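Long-range contacts in possible TctC subunit of the Tripartite Tricarboxylate Transport(TTT) Family (PDB 6HKE), which binds malate and, as a periplasmic substrate-binding protein, probably delivers C4-dicarboxylates to a tripartite tricarboxylate transporter: residues 13-18 against 44-48; 109-113 against 235-239; 193-198 against 274-278. The protein carries 2 engineered substitutions. All coordinates share one frame; numbering follows the deposited sequence.

Interaction 1. Residues 13-18 against 44-48; sequences FPVRTV and TLGQP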
loop_
_atom_site.group_PDB
_atom_site.type_symbol
_atom_site.label_atom_id
_atom_site.label_comp_id
_atom_site.label_asym_id
_atom_site.label_seq_id
_atom_site.Cartn_x
_atom_site.Cartn_y
_atom_site.Cartn_z
ATOM N N PHE A 13 -8.704 -26.778 -10.267
ATOM C CA PHE A 13 -7.845 -25.677 -9.743
ATOM C C PHE A 13 -8.072 -25.496 -8.248
ATOM O O PHE A 13 -9.200 -25.455 -7.805
ATOM C CB PHE A 13 -8.155 -24.328 -10.402
ATOM C CG PHE A 13 -7.464 -23.157 -9.748
ATOM C CD1 PHE A 13 -6.157 -22.838 -10.070
ATOM C CD2 PHE A 13 -8.087 -22.423 -8.751
ATOM C CE1 PHE A 13 -5.506 -21.778 -9.447
ATOM C CE2 PHE A 13 -7.442 -21.361 -8.133
ATOM C CZ PHE A 13 -6.146 -21.042 -8.475
ATOM N N PRO A 14 -7.032 -25.294 -7.421
ATOM C CA PRO A 14 -5.638 -25.498 -7.822
ATOM C C PRO A 14 -5.241 -26.979 -7.872
ATOM O O PRO A 14 -5.917 -27.760 -7.261
ATOM C CB PRO A 14 -4.852 -24.755 -6.732
ATOM C CG PRO A 14 -5.759 -24.793 -5.521
ATOM C CD PRO A 14 -7.170 -24.753 -6.060
ATOM N N VAL A 15 -4.165 -27.294 -8.602
ATOM C CA VAL A 15 -3.514 -28.639 -8.722
ATOM C C VAL A 15 -2.235 -28.691 -7.873
ATOM O O VAL A 15 -1.631 -29.773 -7.751
ATOM C CB VAL A 15 -3.210 -28.947 -10.199
ATOM C CG1 VAL A 15 -2.325 -30.174 -10.365
ATOM C CG2 VAL A 15 -4.496 -29.094 -11.005
ATOM N N ARG A 16 -1.816 -27.568 -7.301
ATOM C CA ARG A 16 -0.541 -27.497 -6.544
ATOM C C ARG A 16 -0.498 -26.185 -5.768
ATOM O O ARG A 16 -1.452 -25.399 -5.892
ATOM C CB ARG A 16 0.658 -27.580 -7.498
ATOM C CG ARG A 16 0.761 -26.411 -8.467
ATOM C CD ARG A 16 1.678 -26.682 -9.629
ATOM N NE ARG A 16 1.942 -25.405 -10.270
ATOM C CZ ARG A 16 1.358 -24.941 -11.372
ATOM N NH1 ARG A 16 0.457 -25.665 -12.014
ATOM N NH2 ARG A 16 1.681 -23.736 -11.824
ATOM N N THR A 17 0.602 -25.952 -5.056
ATOM C CA THR A 17 0.823 -24.739 -4.237
ATOM C C THR A 17 0.607 -23.506 -5.111
ATOM O O THR A 17 1.138 -23.471 -6.232
ATOM C CB THR A 17 2.207 -24.774 -3.591
ATOM O OG1 THR A 17 2.210 -25.927 -2.755
ATOM C CG2 THR A 17 2.518 -23.540 -2.779
ATOM N N VAL A 18 -0.208 -22.559 -4.645
ATOM C CA VAL A 18 -0.396 -21.254 -5.333
ATOM C C VAL A 18 0.696 -20.307 -4.830
ATOM O O VAL A 18 0.911 -20.257 -3.607
ATOM C CB VAL A 18 -1.803 -20.686 -5.102
ATOM C CG1 VAL A 18 -1.947 -19.300 -5.713
ATOM C CG2 VAL A 18 -2.876 -21.632 -5.617
ATOM N N THR A 44 -10.315 -22.685 1.499
ATOM C CA THR A 44 -11.277 -22.737 0.368
ATOM C C THR A 44 -10.620 -23.429 -0.830
ATOM O O THR A 44 -11.298 -24.176 -1.534
ATOM C CB THR A 44 -11.808 -21.330 0.060
ATOM O OG1 THR A 44 -12.344 -20.875 1.291
ATOM C CG2 THR A 44 -12.873 -21.300 -1.011
ATOM N N LEU A 45 -9.346 -23.177 -1.081
ATOM C CA LEU A 45 -8.681 -23.665 -2.313
ATOM C C LEU A 45 -8.328 -25.155 -2.199
ATOM O O LEU A 45 -8.293 -25.793 -3.249
ATOM C CB LEU A 45 -7.440 -22.806 -2.585
ATOM C CG LEU A 45 -7.721 -21.324 -2.800
ATOM C CD1 LEU A 45 -6.435 -20.601 -3.104
ATOM C CD2 LEU A 45 -8.746 -21.106 -3.912
ATOM N N GLY A 46 -8.015 -25.668 -1.006
ATOM C CA GLY A 46 -7.617 -27.075 -0.797
ATOM C C GLY A 46 -6.140 -27.299 -1.089
ATOM O O GLY A 46 -5.684 -28.456 -1.036
ATOM N N GLN A 47 -5.395 -26.227 -1.347
ATOM C CA GLN A 47 -3.929 -26.274 -1.567
ATOM C C GLN A 47 -3.287 -25.160 -0.748
ATOM O O GLN A 47 -3.875 -24.107 -0.534
ATOM C CB GLN A 47 -3.599 -26.157 -3.063
ATOM C CG GLN A 47 -3.942 -27.400 -3.878
ATOM C CD GLN A 47 -3.022 -28.580 -3.653
ATOM O OE1 GLN A 47 -1.892 -28.448 -3.186
ATOM N NE2 GLN A 47 -3.504 -29.762 -3.998
ATOM N N PRO A 48 -2.040 -25.336 -0.274
ATOM C CA PRO A 48 -1.365 -24.268 0.450
ATOM C C PRO A 48 -1.024 -23.089 -0.481
ATOM O O PRO A 48 -0.983 -23.245 -1.710
ATOM C CB PRO A 48 -0.141 -24.975 1.029
ATOM C CG PRO A 48 0.153 -26.061 0.045
ATOM C CD PRO A 48 -1.197 -26.524 -0.456
#
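Pro-14 and Leu-45 meet at the apolar centre of this contact, their side chains crossing at about a right angle with Pro-14 CG 3.9 Å from Leu-45 CB. The peptide bond before Pro-14 is cis. Pro-14 CD lies over one face of the Phe-13 ring, displaced toward its rim, and also touches Leu-45 O (3.2 Å) near the end of the helix. Farther out along the leucine, CD2 approaches Phe-13 CE2 and CD1 comes within 4.5 Å of Val-18 CG2, both loose contacts. Helix 249-263 packs on the same group through Phe-13 and Leu-45.

The topology here is a beta-alpha-beta crossover: strand 18-22 runs into helix 29-45, and the chain returns as strand 49-53, parallel to and paired with the first. Residues 13-18 enter the first strand, whereas 44-48 turn from helix to second strand through Gly-46 with its positive phi. Gln-47 bridges the two parts of the contact. Its chain bends at chi2 (-73°), folding back so that CB lies 3.5 Å from Pro-14 CG and the amide lies beside the Arg-16 backbone, with OE1 3.7 Å from Arg-16 CA.

Pro-48 then lies across Thr-17, with Thr-17 OG1 standing 3.5 Å from Pro-48 CG. At the polar edge Val-18 N donates to Pro-48 O (3.1 Å), and Thr-17 CA adds a C-H...O contact to the same oxygen; the pairing continues from Val-18 to Glu-50.

Interaction 2. Residues 109-113 against 235-239; sequences TEMPV and VGAWT
Met-111 and Ala-237 exchange two backbone hydrogen bonds, Ala-237 N to Met-111 O at 2.8 Å and Met-111 N to Ala-237 O at 3.0 Å. Two residues along, Thr-239 N donates to Thr-109 O over 2.9 Å in a nearly straight bond (173°), while the return bond from Thr-109 N is weak. These are the hydrogen-bonded pairs of an antiparallel ladder. Between them Glu-110 faces Trp-238 in a non-hydrogen-bonded pair, and Pro-112, which has no N-H to give, sits opposite Gly-236 in another, so the proline costs this ladder no bond.

The side chains divide by face. With Glu-110 go Pro-112 and Trp-238; Glu-110 OE2 approaches the rim of the indole, close to the ring plane, but Trp-238 NE1 gives its hydrogen bond to Glu-297. With Met-111 go Thr-109, Ala-237 and Thr-239. The two threonines run alongside each other, Thr-109 CG2 4.0 Å from Thr-239 CB, and Thr-109 OG1 is hydrogen-bonded to Leu-278 O. At the far end, with CG1 anti to the backbone N (chi1 163°), Val-113 CG2 is left beside that N and touches both Val-235 CG1 (3.7 Å) and Ala-237 CB (4.1 Å).

The face of Met-111, Ala-237 and Thr-239 packs on Gln-192, a malate-binding residue, and Thr-239 also lies close to His-80, another. Strand 102-118 pairs with strands 188-192 and 205-210, strand 236-244 with strand 75-80; the arrangement is consistent with the paired crossover strands that join the two lobes of type II periplasmic binding proteins behind the ligand cleft.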
loop_
_atom_site.group_PDB
_atom_site.type_symbol
_atom_site.label_atom_id
_atom_site.label_comp_id
_atom_site.label_asym_id
_atom_site.label_seq_id
_atom_site.Cartn_x
_atom_site.Cartn_y
_atom_site.Cartn_z
ATOM N N THR A 109 -7.993 -5.211 1.093
ATOM C CA THR A 109 -8.157 -4.195 2.148
ATOM C C THR A 109 -7.991 -2.798 1.560
ATOM O O THR A 109 -7.585 -2.649 0.379
ATOM C CB THR A 109 -7.172 -4.428 3.301
ATOM O OG1 THR A 109 -7.611 -3.618 4.397
ATOM C CG2 THR A 109 -5.731 -4.102 2.954
ATOM N N GLU A 110 -8.341 -1.819 2.381
ATOM C CA GLU A 110 -8.180 -0.374 2.119
ATOM C C GLU A 110 -7.830 0.223 3.470
ATOM O O GLU A 110 -8.377 -0.249 4.482
ATOM C CB GLU A 110 -9.456 0.227 1.523
ATOM C CG GLU A 110 -9.286 1.651 1.013
ATOM C CD GLU A 110 -10.231 2.026 -0.122
ATOM O OE1 GLU A 110 -11.296 1.347 -0.258
ATOM O OE2 GLU A 110 -9.890 2.981 -0.885
ATOM N N MET A 111 -6.899 1.161 3.484
ATOM C CA MET A 111 -6.461 1.804 4.735
ATOM C C MET A 111 -5.913 3.192 4.425
ATOM O O MET A 111 -5.371 3.443 3.343
ATOM C CB MET A 111 -5.386 0.934 5.385
ATOM C CG MET A 111 -4.080 0.916 4.617
ATOM S SD MET A 111 -2.926 -0.242 5.375
ATOM C CE MET A 111 -3.475 -1.805 4.698
ATOM N N PRO A 112 -6.019 4.131 5.385
ATOM C CA PRO A 112 -5.365 5.423 5.239
ATOM C C PRO A 112 -3.837 5.343 5.376
ATOM O O PRO A 112 -3.275 4.372 5.887
ATOM C CB PRO A 112 -5.999 6.267 6.339
ATOM C CG PRO A 112 -6.374 5.253 7.398
ATOM C CD PRO A 112 -6.791 4.016 6.631
ATOM N N VAL A 113 -3.221 6.386 4.855
ATOM C CA VAL A 113 -1.777 6.700 4.920
ATOM C C VAL A 113 -1.590 7.808 5.961
ATOM O O VAL A 113 -2.448 8.741 6.021
ATOM C CB VAL A 113 -1.297 7.153 3.533
ATOM C CG1 VAL A 113 0.032 7.888 3.589
ATOM C CG2 VAL A 113 -1.238 5.980 2.575
ATOM N N VAL A 235 -5.105 10.094 0.808
ATOM C CA VAL A 235 -4.611 8.872 0.135
ATOM C C VAL A 235 -5.306 7.693 0.817
ATOM O O VAL A 235 -5.072 7.456 2.030
ATOM C CB VAL A 235 -3.072 8.799 0.179
ATOM C CG1 VAL A 235 -2.556 7.558 -0.518
ATOM C CG2 VAL A 235 -2.425 10.039 -0.421
ATOM N N GLY A 236 -6.213 7.048 0.090
ATOM C CA GLY A 236 -6.825 5.769 0.483
ATOM C C GLY A 236 -6.067 4.665 -0.208
ATOM O O GLY A 236 -6.178 4.578 -1.459
ATOM N N ALA A 237 -5.240 3.936 0.545
ATOM C CA ALA A 237 -4.358 2.888 0.005
ATOM C C ALA A 237 -5.138 1.582 -0.047
ATOM O O ALA A 237 -5.273 0.921 0.981
ATOM C CB ALA A 237 -3.114 2.760 0.847
ATOM N N TRP A 238 -5.620 1.215 -1.220
ATOM C CA TRP A 238 -6.241 -0.108 -1.459
ATOM C C TRP A 238 -5.116 -1.083 -1.784
ATOM O O TRP A 238 -4.078 -0.668 -2.366
ATOM C CB TRP A 238 -7.301 -0.044 -2.561
ATOM C CG TRP A 238 -6.855 0.652 -3.808
ATOM C CD1 TRP A 238 -7.028 1.968 -4.124
ATOM C CD2 TRP A 238 -6.187 0.048 -4.927
ATOM N NE1 TRP A 238 -6.498 2.226 -5.362
ATOM C CE2 TRP A 238 -5.978 1.065 -5.879
ATOM C CE3 TRP A 238 -5.738 -1.246 -5.210
ATOM C CZ2 TRP A 238 -5.312 0.834 -7.080
ATOM C CZ3 TRP A 238 -5.122 -1.487 -6.415
ATOM C CH2 TRP A 238 -4.907 -0.455 -7.336
ATOM N N THR A 239 -5.295 -2.324 -1.363
ATOM C CA THR A 239 -4.411 -3.447 -1.734
ATOM C C THR A 239 -5.285 -4.482 -2.439
ATOM O O THR A 239 -6.402 -4.715 -1.967
ATOM C CB THR A 239 -3.656 -3.916 -0.490
ATOM O OG1 THR A 239 -2.711 -2.875 -0.224
ATOM C CG2 THR A 239 -2.981 -5.261 -0.658
#

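Interaction 3. Residues 193-198 against 274-278; sequences IVNAVP and DLGAL
Leu-275 O is the polar atom around which the first turn of helix 193-201 closes. Val-194 CA makes a C-H...O contact with it at 3.3 Å, and three methyl groups crowd it further: Ile-193 CG2, Val-194 CG1 and, more distantly, Val-197 CG2. Although Val-194 N is near, its angle is too poor for a hydrogen bond, so no conventional hydrogen bond joins the two segments.

Val-194 carries the apolar part. Its CG1 is turned away from its own carbonyl carbon (chi1 -65°) and touches both Leu-275 CB (3.7 Å) and Ala-277 CB (3.6 Å). One turn on, the tip of Leu-275 takes over: CD2 lies 4.1 Å from Val-197 CG1, with the Leu-275 side chain slanting past the valine, and equally far from Pro-198 CG, where it passes crosswise to the proline. Ile-193 reaches past the backbone in the other direction, CG2 resting 3.4 Å from Gly-276 O and CD1 against Gly-276 CA. This close fit to the isoleucine uses the absence of a side chain at Gly-276. Beyond it, Leu-278 joins Glu-110 through the backbone.

Val-194 also packs on Pro-29, and Ile-193 follows directly on Gln-192. The helix start thus lies close to the malate pocket, which Pro-29 and Gln-192 line, with the Val-194 side chain about 8 Å from the bound ligand. The partner segment ends helix 266-274 in a Schellman motif, with Gly-276 as its C-prime residue of positive phi: here one helix terminates against the start of another.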
loop_
_atom_site.group_PDB
_atom_site.type_symbol
_atom_site.label_atom_id
_atom_site.label_comp_id
_atom_site.label_asym_id
_atom_site.label_seq_id
_atom_site.Cartn_x
_atom_site.Cartn_y
_atom_site.Cartn_z
ATOM N N ILE A 193 -1.253 2.656 7.425
ATOM C CA ILE A 193 -1.559 2.622 8.876
ATOM C C ILE A 193 -1.150 1.265 9.472
ATOM O O ILE A 193 -0.644 1.284 10.608
ATOM C CB ILE A 193 -3.044 2.987 9.107
ATOM C CG1 ILE A 193 -3.333 3.239 10.585
ATOM C CG2 ILE A 193 -3.972 1.945 8.525
ATOM C CD1 ILE A 193 -4.659 3.903 10.836
ATOM N N VAL A 194 -1.349 0.138 8.777
ATOM C CA VAL A 194 -1.009 -1.210 9.340
ATOM C C VAL A 194 0.490 -1.292 9.635
ATOM O O VAL A 194 0.845 -1.924 10.597
ATOM C CB VAL A 194 -1.447 -2.404 8.467
ATOM C CG1 VAL A 194 -2.953 -2.480 8.351
ATOM C CG2 VAL A 194 -0.799 -2.389 7.105
ATOM N N ASN A 195 1.346 -0.664 8.847
ATOM C CA ASN A 195 2.789 -0.633 9.180
ATOM C C ASN A 195 3.043 0.308 10.360
ATOM O O ASN A 195 3.870 -0.047 11.218
ATOM C CB ASN A 195 3.648 -0.173 8.012
ATOM C CG ASN A 195 5.073 -0.651 8.162
ATOM O OD1 ASN A 195 5.306 -1.780 8.594
ATOM N ND2 ASN A 195 6.019 0.196 7.798
ATOM N N ALA A 196 2.384 1.467 10.391
ATOM C CA ALA A 196 2.716 2.576 11.312
ATOM C C ALA A 196 2.245 2.254 12.743
ATOM O O ALA A 196 2.897 2.715 13.702
ATOM C CB ALA A 196 2.099 3.852 10.807
ATOM N N VAL A 197 1.151 1.503 12.895
ATOM C CA VAL A 197 0.419 1.445 14.191
ATOM C C VAL A 197 1.337 0.858 15.255
ATOM O O VAL A 197 1.496 1.483 16.291
ATOM C CB VAL A 197 -0.942 0.723 14.101
ATOM C CG1 VAL A 197 -1.308 0.035 15.412
ATOM C CG2 VAL A 197 -2.039 1.697 13.707
ATOM N N PRO A 198 1.959 -0.326 15.051
ATOM C CA PRO A 198 2.775 -0.946 16.095
ATOM C C PRO A 198 3.930 -0.047 16.574
ATOM O O PRO A 198 4.214 -0.059 17.752
ATOM C CB PRO A 198 3.300 -2.240 15.445
ATOM C CG PRO A 198 2.346 -2.504 14.285
ATOM C CD PRO A 198 1.922 -1.130 13.818
ATOM N N ASP A 274 -7.622 -4.092 13.911
ATOM C CA ASP A 274 -6.732 -3.669 15.037
ATOM C C ASP A 274 -5.562 -2.805 14.528
ATOM O O ASP A 274 -4.982 -2.045 15.323
ATOM C CB ASP A 274 -6.118 -4.853 15.790
ATOM C CG ASP A 274 -7.060 -5.571 16.740
ATOM O OD1 ASP A 274 -8.072 -4.947 17.183
ATOM O OD2 ASP A 274 -6.785 -6.761 17.023
ATOM N N LEU A 275 -5.184 -2.953 13.268
ATOM C CA LEU A 275 -4.035 -2.224 12.682
ATOM C C LEU A 275 -4.558 -1.093 11.789
ATOM O O LEU A 275 -3.744 -0.508 11.076
ATOM C CB LEU A 275 -3.174 -3.236 11.925
ATOM C CG LEU A 275 -2.500 -4.318 12.784
ATOM C CD1 LEU A 275 -1.783 -5.343 11.915
ATOM C CD2 LEU A 275 -1.510 -3.707 13.759
ATOM N N GLY A 276 -5.871 -0.803 11.822
ATOM C CA GLY A 276 -6.482 0.406 11.229
ATOM C C GLY A 276 -6.889 0.241 9.770
ATOM O O GLY A 276 -7.270 1.253 9.154
ATOM N N ALA A 277 -6.816 -0.980 9.238
ATOM C CA ALA A 277 -7.244 -1.378 7.876
ATOM C C ALA A 277 -8.729 -1.743 7.875
ATOM O O ALA A 277 -9.216 -2.245 8.906
ATOM C CB ALA A 277 -6.396 -2.542 7.425
ATOM N N LEU A 278 -9.426 -1.531 6.756
ATOM C CA LEU A 278 -10.856 -1.925 6.608
ATOM C C LEU A 278 -10.944 -3.337 6.037
ATOM O O LEU A 278 -10.129 -3.690 5.178
ATOM C CB LEU A 278 -11.590 -0.950 5.684
ATOM C CG LEU A 278 -11.579 0.517 6.119
ATOM C CD1 LEU A 278 -12.334 1.380 5.109
ATOM C CD2 LEU A 278 -12.163 0.678 7.511
#

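In the fold
Interactions 2 and 3 belong to the buried middle of the protein, their centres 10 Å apart, whereas interaction 1 lies about 28 Å from interaction 2 between centres and is only partly buried. The inner two share neighbours: Met-111 SD packs on Val-194 CG2, and the tail of 274-278 runs onto strand 102-118. Their chemistry differs all the same. Interaction 2 is a strand ladder carried by backbone hydrogen bonds, interaction 3 apolar packing of a helix start on a helix end. Interaction 1 mixes both modes, a single cross-segment hydrogen bond beside proline-rich packing, and lies away from the malate site that the other two flank.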